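Local coordinates for endoglucanase (Clostridium thermocellum, PDB 2C4X), which is probably a cellulase, represented here by its C-terminal PKD and CBM44 domains, the latter a carbohydrate-binding module that recognises beta-glucan chains, including xyloglucan, at residues 164-169 with 229-234; 180-185 with 195-200. The protein carries 1 engineered substitution. All coordinates share one frame; numbering follows the deposited sequence.

Overall arrangement
Both contacts lie in the CBM44 beta-sandwich, their centres about 8 Å apart and on the same side of the chain's centre. Contact 1 packs strand 165-172 of one five-stranded antiparallel sheet against strand 229-238 of the other, across the interior. Contact 2 lies within that second sheet, joining strand 178-187 to the outermost strand 198-203. Along the chain, contact 2 is nested in the loop closed by contact 1. Strands 178-187 and 229-238 are neighbours, so the contacts meet directly: Phe168 packs on Pro183, and Gln230 hydrogen-bonds the hydroxyl of Tyr184. Together they relate the apolar interior to the outer surface of one sheet, which carries an exposed tryptophan.

Contact 1 (164-169 with 229-234). With EDO (1,2-ethanediol), chain F.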
# COMPACT_ATOMS: atom_id res chain seq x y z
N THR A 164 12.18 5.56 7.01
CA THR A 164 11.37 4.81 6.05
C THR A 164 10.03 4.35 6.63
O THR A 164 9.97 3.82 7.73
CB THR A 164 12.13 3.56 5.54
OG1 THR A 164 13.40 3.94 5.01
CG2 THR A 164 11.33 2.79 4.46
N THR A 165 8.95 4.57 5.87
CA THR A 165 7.66 4.02 6.25
C THR A 165 7.43 2.71 5.49
O THR A 165 7.44 2.69 4.26
CB THR A 165 6.52 5.02 5.98
OG1 THR A 165 6.75 6.22 6.74
CG2 THR A 165 5.16 4.43 6.38
N MSE A 166 7.25 1.64 6.25
CA MSE A 166 6.93 0.33 5.70
C MSE A 166 5.42 0.10 5.75
O MSE A 166 4.77 0.50 6.72
CB MSE A 166 7.61 -0.77 6.52
CG MSE A 166 9.12 -0.83 6.41
SE MSE A 166 9.92 -1.49 8.09
CE MSE A 166 9.94 0.25 9.01
N THR A 167 4.89 -0.57 4.73
CA THR A 167 3.49 -0.98 4.69
C THR A 167 3.39 -2.51 4.72
O THR A 167 3.97 -3.19 3.87
CB THR A 167 2.79 -0.42 3.42
OG1 THR A 167 2.82 1.00 3.46
CG2 THR A 167 1.35 -0.88 3.33
N PHE A 168 2.67 -3.03 5.72
CA PHE A 168 2.43 -4.47 5.86
C PHE A 168 0.99 -4.76 5.47
O PHE A 168 0.10 -3.95 5.73
CB PHE A 168 2.63 -4.91 7.31
CG PHE A 168 4.03 -4.76 7.83
CD1 PHE A 168 4.55 -3.49 8.15
CD2 PHE A 168 4.82 -5.88 8.06
CE1 PHE A 168 5.85 -3.35 8.66
CE2 PHE A 168 6.13 -5.76 8.57
CZ PHE A 168 6.64 -4.49 8.87
N ARG A 169 0.75 -5.91 4.84
CA ARG A 169 -0.61 -6.42 4.65
C ARG A 169 -0.77 -7.75 5.38
O ARG A 169 -0.03 -8.71 5.13
CB ARG A 169 -0.96 -6.55 3.16
CG ARG A 169 -1.27 -5.23 2.49
CD ARG A 169 -0.02 -4.54 1.95
NE ARG A 169 -0.38 -3.33 1.20
CZ ARG A 169 0.39 -2.74 0.29
NH1 ARG A 169 1.58 -3.25 -0.02
NH2 ARG A 169 -0.04 -1.65 -0.33
N GLN A 229 19.06 -4.86 11.98
CA GLN A 229 17.64 -4.69 12.27
C GLN A 229 16.89 -6.01 12.19
O GLN A 229 17.14 -6.82 11.29
CB GLN A 229 17.01 -3.72 11.27
CG GLN A 229 17.68 -2.36 11.19
CD GLN A 229 17.26 -1.56 9.96
OE1 GLN A 229 16.68 -2.11 9.02
NE2 GLN A 229 17.57 -0.28 9.97
N GLN A 230 15.98 -6.23 13.13
CA GLN A 230 15.00 -7.30 12.99
C GLN A 230 13.65 -6.67 12.66
O GLN A 230 13.17 -5.80 13.39
CB GLN A 230 14.90 -8.13 14.27
CG GLN A 230 13.95 -9.32 14.16
CD GLN A 230 13.88 -10.12 15.43
OE1 GLN A 230 12.81 -10.27 16.02
NE2 GLN A 230 15.03 -10.63 15.88
N MSE A 231 13.05 -7.10 11.55
CA MSE A 231 11.71 -6.68 11.18
C MSE A 231 10.76 -7.88 11.28
O MSE A 231 11.14 -9.00 10.95
CB MSE A 231 11.71 -6.11 9.76
CG MSE A 231 10.37 -5.57 9.25
SE MSE A 231 10.50 -4.97 7.35
CE MSE A 231 10.46 -6.69 6.50
N GLY A 232 9.55 -7.66 11.75
CA GLY A 232 8.59 -8.76 11.76
C GLY A 232 7.19 -8.40 12.19
O GLY A 232 6.82 -7.23 12.23
N ILE A 233 6.41 -9.43 12.48
CA ILE A 233 5.10 -9.26 13.06
C ILE A 233 5.06 -10.09 14.34
O ILE A 233 5.46 -11.26 14.34
CB ILE A 233 3.98 -9.66 12.08
CG1 ILE A 233 4.06 -8.82 10.81
CG2 ILE A 233 2.60 -9.51 12.74
CD1 ILE A 233 3.43 -9.47 9.62
N GLN A 234 4.59 -9.46 15.41
CA GLN A 234 4.42 -10.13 16.69
C GLN A 234 2.93 -10.25 17.01
O GLN A 234 2.16 -9.31 16.81
CB GLN A 234 5.13 -9.36 17.80
CG GLN A 234 5.19 -10.10 19.12
CD GLN A 234 5.87 -9.31 20.22
OE1 GLN A 234 5.31 -8.36 20.76
NE2 GLN A 234 7.09 -9.72 20.57
C1 EDO F . 10.71 -10.73 19.95
O1 EDO F . 11.23 -10.87 18.63
C2 EDO F . 10.82 -9.28 20.40
O2 EDO F . 9.97 -9.08 21.54
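The ring of Phe168 meets Met231 at its edge: CG of Met231 lies near the ring plane, 3.9 Å from Phe168 CZ. Farther round the rim the approach is oblique, with Phe168 CE2 4.0 Å from Gly232 O and Phe168 CD2 4.1 Å from Ile233 CG1. The remaining surroundings of the ring include Pro183 of strand 178-187 and Ile250 of strand 241-251. The selenium of Met231, a selenomethionine like Met166, makes an oblique Met-aromatic contact with this ring, SE lying 5.3 Å from the Phe168 centroid and 58° off the normal. Met231 points to the other strand; CG anti to the backbone N (chi1 -178°) sets CG beside Phe168 CZ, and the chain is extended as far as SE and turned only at chi3, which sets CE to one side. Met166 comes from the other strand, and the two side chains run alongside one another with opposite sense, Met166 SE 3.6 Å from Met231 SE. Strands 165-169 and 229-234 run 35° from parallel, their axes 9.9 Å apart at closest approach, a spacing bridged by side chains from both sheets of the beta-sandwich. Met231 and Ile233 point into this interior, whereas Gln230 and Gln234 leave the other side of their strand. There Gln234 NE2 makes a weak hydrogen bond of 3.1 Å to O2 of an ethanediol probably left from crystallisation. Arg169, whose CB points away from strand 229-234, forms a salt bridge with Glu214 through NE. The chemistry between the strands is therefore apolar, with selenium replacing methionine sulfur in this derivative: cohesion across the sandwich here probably rests largely on apolar packing and dispersion, while backbone hydrogen bonding is directed to neighbours within each sheet.

Contact 2 (180-185 with 195-200); sequences AIQPYI and VLWNST
Tyr184 holds CG between its backbone N and carbonyl carbon (chi1 70°), whereas Trp197 holds CG anti to its backbone N (chi1 -179°), and with these settings the two rings stack. The six-membered ring of Trp197 and the Tyr184 ring form an offset stack, planes 22° apart, with Trp197 CH2 over one tyrosine face, 3.4 Å from Tyr184 CG. Tyr184 CB in turn lies over a face of the indole in a CH-pi contact. The tyrosine hydroxyl is hydrogen-bonded to Gln230. At the indole edge comes the amide of Gln182, whose OE1 accepts from Ser199 OG at 2.6 Å, the donor standing above the carbonyl plane, and from a water at 2.9 Å; its NE2 is held by Gln234. These strands form an antiparallel beta hairpin at the margin of the CBM44 sandwich: Tyr184 and Ser199 are a non-hydrogen-bonded pair, Ile185 and Asn198 a hydrogen-bonded one. Exposed tryptophans often serve as sugar platforms in carbohydrate-binding modules, although no sugar is bound here. Ile185 N donates to Asn198 O at 2.8 Å. Ile185 O is gripped twice, by Asn198 N at 3.1 Å and Asn198 ND2 at 3.2 Å, arriving from opposite faces of its carbonyl plane.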
# COMPACT_ATOMS: atom_id res chain seq x y z
N ALA A 180 -3.51 -8.96 20.74
CA ALA A 180 -2.97 -7.90 19.91
C ALA A 180 -2.06 -8.46 18.84
O ALA A 180 -1.58 -9.60 18.93
CB ALA A 180 -2.20 -6.89 20.77
N ILE A 181 -1.82 -7.65 17.82
CA ILE A 181 -0.89 -7.96 16.76
C ILE A 181 -0.10 -6.68 16.47
O ILE A 181 -0.63 -5.57 16.60
CB ILE A 181 -1.64 -8.50 15.51
CG1 ILE A 181 -0.67 -9.04 14.46
CG2 ILE A 181 -2.61 -7.45 14.93
CD1 ILE A 181 -1.31 -10.00 13.47
N GLN A 182 1.17 -6.82 16.11
CA GLN A 182 1.98 -5.64 15.81
C GLN A 182 3.15 -5.88 14.87
O GLN A 182 4.07 -6.63 15.21
CB GLN A 182 2.44 -4.93 17.10
CG GLN A 182 3.34 -5.72 18.03
CD GLN A 182 3.61 -4.98 19.32
OE1 GLN A 182 3.53 -3.74 19.37
NE2 GLN A 182 3.93 -5.72 20.38
N PRO A 183 3.14 -5.20 13.70
CA PRO A 183 4.36 -5.13 12.90
C PRO A 183 5.40 -4.37 13.72
O PRO A 183 5.03 -3.44 14.45
CB PRO A 183 3.95 -4.29 11.69
CG PRO A 183 2.46 -4.29 11.70
CD PRO A 183 2.04 -4.43 13.11
N TYR A 184 6.66 -4.77 13.60
CA TYR A 184 7.71 -4.10 14.33
C TYR A 184 9.00 -4.05 13.54
O TYR A 184 9.22 -4.84 12.61
CB TYR A 184 7.97 -4.77 15.69
CG TYR A 184 8.60 -6.15 15.59
CD1 TYR A 184 9.99 -6.31 15.56
CD2 TYR A 184 7.80 -7.29 15.57
CE1 TYR A 184 10.57 -7.57 15.49
CE2 TYR A 184 8.36 -8.56 15.50
CZ TYR A 184 9.74 -8.69 15.46
OH TYR A 184 10.28 -9.97 15.40
N ILE A 185 9.83 -3.09 13.90
CA ILE A 185 11.22 -3.08 13.48
C ILE A 185 12.08 -2.78 14.70
O ILE A 185 11.82 -1.84 15.47
CB ILE A 185 11.50 -2.12 12.30
CG1 ILE A 185 12.92 -2.36 11.77
CG2 ILE A 185 11.28 -0.65 12.71
CD1 ILE A 185 13.14 -1.96 10.36
N VAL A 195 18.90 -2.08 22.36
CA VAL A 195 17.82 -2.49 21.50
C VAL A 195 16.79 -1.35 21.41
O VAL A 195 16.45 -0.72 22.42
CB VAL A 195 17.17 -3.77 22.06
CG1 VAL A 195 16.00 -4.22 21.22
CG2 VAL A 195 18.22 -4.89 22.20
N LEU A 196 16.30 -1.08 20.20
CA LEU A 196 15.24 -0.09 20.02
C LEU A 196 13.98 -0.77 19.52
O LEU A 196 14.03 -1.54 18.58
CB LEU A 196 15.65 1.01 19.03
CG LEU A 196 17.00 1.70 19.25
CD1 LEU A 196 17.26 2.72 18.13
CD2 LEU A 196 17.06 2.39 20.61
N TRP A 197 12.86 -0.46 20.15
CA TRP A 197 11.60 -1.09 19.77
C TRP A 197 10.69 -0.08 19.07
O TRP A 197 10.33 0.95 19.64
CB TRP A 197 10.93 -1.69 20.99
CG TRP A 197 9.63 -2.38 20.68
CD1 TRP A 197 8.38 -1.90 20.89
CD2 TRP A 197 9.47 -3.67 20.08
NE1 TRP A 197 7.44 -2.81 20.48
CE2 TRP A 197 8.09 -3.91 19.97
CE3 TRP A 197 10.37 -4.65 19.62
CZ2 TRP A 197 7.57 -5.09 19.42
CZ3 TRP A 197 9.86 -5.82 19.08
CH2 TRP A 197 8.47 -6.03 18.99
N ASN A 198 10.35 -0.39 17.82
CA ASN A 198 9.37 0.38 17.05
C ASN A 198 8.29 -0.56 16.57
O ASN A 198 8.59 -1.59 15.97
CB ASN A 198 10.04 1.06 15.86
CG ASN A 198 11.27 1.85 16.26
OD1 ASN A 198 11.15 2.99 16.69
ND2 ASN A 198 12.44 1.24 16.15
N SER A 199 7.03 -0.21 16.82
CA SER A 199 5.94 -1.09 16.42
C SER A 199 4.64 -0.34 16.18
O SER A 199 4.48 0.80 16.63
CB SER A 199 5.70 -2.19 17.46
OG SER A 199 5.00 -1.69 18.59
N THR A 200 3.71 -0.97 15.48
CA THR A 200 2.38 -0.42 15.34
C THR A 200 1.39 -1.37 16.00
O THR A 200 0.92 -2.34 15.41
CB THR A 200 2.05 -0.12 13.87
OG1 THR A 200 3.05 0.77 13.35
CG2 THR A 200 0.67 0.56 13.74
O HOH W 1 4.33 -2.14 21.71